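Local coordinates for shikimate 5-dehydrogenase (Thermus thermophilus, PDB 2D5C) that catalyses the reversible NADPH-linked reduction of 3-dehydroshikimate to shikimate, step four of the chorismate pathway, and works as a homodimer, at the interface of chains A and B. Coordinates in Å, arbitrary orientation; residue numbers count along the deposited sequence, not the author numbering. Chains: chain A/B, shikimate 5-dehydrogenase.

The interface of chains A and B. Residues chain A 73, 75, 88, 97, 242; chain B 90-91, 95.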
loop_
_atom_site.group_PDB
_atom_site.type_symbol
_atom_site.label_atom_id
_atom_site.label_comp_id
_atom_site.label_asym_id
_atom_site.label_seq_id
_atom_site.Cartn_x
_atom_site.Cartn_y
_atom_site.Cartn_z
ATOM N N TRP A 73 -10.631 0.332 -0.851
ATOM C CA TRP A 73 -10.513 1.288 0.252
ATOM C C TRP A 73 -10.165 2.643 -0.349
ATOM O O TRP A 73 -9.398 2.703 -1.307
ATOM C CB TRP A 73 -9.377 0.843 1.183
ATOM C CG TRP A 73 -9.104 1.725 2.386
ATOM C CD1 TRP A 73 -9.641 1.593 3.639
ATOM C CD2 TRP A 73 -8.194 2.832 2.458
ATOM N NE1 TRP A 73 -9.117 2.541 4.481
ATOM C CE2 TRP A 73 -8.226 3.314 3.786
ATOM C CE3 TRP A 73 -7.354 3.462 1.530
ATOM C CZ2 TRP A 73 -7.448 4.400 4.209
ATOM C CZ3 TRP A 73 -6.579 4.543 1.949
ATOM C CH2 TRP A 73 -6.632 5.002 3.281
ATOM N N SER A 75 -8.981 6.654 0.857
ATOM C CA SER A 75 -8.508 7.439 1.986
ATOM C C SER A 75 -9.569 8.437 2.437
ATOM O O SER A 75 -10.401 8.876 1.641
ATOM C CB SER A 75 -7.235 8.204 1.629
ATOM O OG SER A 75 -7.525 9.284 0.749
ATOM N N LEU A 88 -2.831 2.352 -5.174
ATOM C CA LEU A 88 -1.781 1.408 -4.762
ATOM C C LEU A 88 -2.361 0.003 -4.838
ATOM O O LEU A 88 -3.479 -0.221 -4.380
ATOM C CB LEU A 88 -1.351 1.681 -3.315
ATOM C CG LEU A 88 -0.530 0.597 -2.611
ATOM C CD1 LEU A 88 0.798 0.423 -3.321
ATOM C CD2 LEU A 88 -0.306 0.981 -1.137
ATOM N N PHE A 97 -5.920 7.054 -3.050
ATOM C CA PHE A 97 -5.461 8.225 -2.318
ATOM C C PHE A 97 -5.527 9.436 -3.221
ATOM O O PHE A 97 -5.755 9.319 -4.422
ATOM C CB PHE A 97 -4.002 8.074 -1.880
ATOM C CG PHE A 97 -3.726 6.845 -1.080
ATOM C CD1 PHE A 97 -3.513 5.622 -1.704
ATOM C CD2 PHE A 97 -3.663 6.911 0.310
ATOM C CE1 PHE A 97 -3.235 4.470 -0.950
ATOM C CE2 PHE A 97 -3.390 5.778 1.064
ATOM C CZ PHE A 97 -3.173 4.554 0.429
ATOM N N LEU A 242 4.048 6.913 -1.834
ATOM C CA LEU A 242 2.962 6.033 -1.392
ATOM C C LEU A 242 3.215 4.621 -1.907
ATOM O O LEU A 242 3.040 3.645 -1.180
ATOM C CB LEU A 242 1.598 6.496 -1.916
ATOM C CG LEU A 242 1.012 7.799 -1.382
ATOM C CD1 LEU A 242 -0.354 8.022 -2.005
ATOM C CD2 LEU A 242 0.906 7.743 0.125
ATOM N N VAL B 90 0.682 3.838 5.241
ATOM C CA VAL B 90 0.663 4.791 4.133
ATOM C C VAL B 90 -0.170 5.988 4.601
ATOM O O VAL B 90 -1.284 5.813 5.101
ATOM C CB VAL B 90 0.027 4.171 2.872
ATOM C CG1 VAL B 90 -0.136 5.222 1.805
ATOM C CG2 VAL B 90 0.909 3.046 2.342
ATOM N N GLU B 91 0.380 7.192 4.441
ATOM C CA GLU B 91 -0.273 8.435 4.873
ATOM C C GLU B 91 -0.806 8.348 6.299
ATOM O O GLU B 91 -1.881 8.870 6.610
ATOM C CB GLU B 91 -1.411 8.825 3.917
ATOM C CG GLU B 91 -0.946 9.318 2.553
ATOM C CD GLU B 91 -2.073 9.903 1.704
ATOM O OE1 GLU B 91 -3.252 9.692 2.044
ATOM O OE2 GLU B 91 -1.778 10.571 0.687
ATOM N N PHE B 95 -2.739 -0.723 7.401
ATOM C CA PHE B 95 -3.432 -1.798 6.708
ATOM C C PHE B 95 -2.835 -3.128 7.166
ATOM O O PHE B 95 -1.617 -3.277 7.182
ATOM C CB PHE B 95 -3.245 -1.630 5.202
ATOM C CG PHE B 95 -3.604 -0.257 4.709
ATOM C CD1 PHE B 95 -2.702 0.795 4.828
ATOM C CD2 PHE B 95 -4.857 -0.007 4.179
ATOM C CE1 PHE B 95 -3.047 2.079 4.424
ATOM C CE2 PHE B 95 -5.209 1.278 3.774
ATOM C CZ PHE B 95 -4.305 2.312 3.896
HETATM O O HOH W 1 -5.058 10.754 0.377
#
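B:Phe95 points the edge of its ring into one face of the indole of A:Trp73, an edge-to-face aromatic pair in the homodimer interface of this shikimate dehydrogenase. The planes stand 81° apart, and CE2 of B:Phe95 sits 3.5 Å above the indole plane, over its centre, while CZ reaches toward CH2 of A:Trp73. In A:Trp73 the indole leaves CB opposite the backbone N (chi1 180°), and a chi2 of 92° turns its broad face toward chain B; the other face rests against the backbone N of A:Ser75. A valine at A:Trp73 would probably strip the edge of B:Phe95 of its aromatic platform and open a gap between the subunits.

Beside this pair, B:Val90, at the end of strand 86-90, serves as a compact branched wedge. CB of B:Val90 faces CZ of A:Phe97 at 4.0 Å. From there CG1 of B:Val90 presses on the same ring, 3.4 Å from CE2 of A:Phe97, and also meets CD2 of A:Leu242, a tight carbon contact. CG2 of B:Val90 lies more loosely, 4.2 Å from CD2 of A:Leu88. A leucine suits helix 229-244 here because its apolar branch reaches out to two neighbours: the methyl CD2 of A:Leu242 fits between CG1 of B:Val90 and CG of B:Glu91, 3.4 Å from the latter.

B:Glu91 combines an apolar stem with a polar head. Its stretched stem runs antiparallel to the side chain of A:Phe97, and the carboxylate stands nearly perpendicular to the ring. OE1 of B:Glu91 comes 3.3 Å from CD2 of A:Phe97. A phenylalanine suits this place because its flat, apolar ring serves both partners, meeting the valine methyl through CE2 and CZ and the carboxylate through CD2. OE1 of B:Glu91 also lies 2.7 Å from water 1, which links it to the hydroxyl OG of A:Ser75, a small polar residue suited to this bridge.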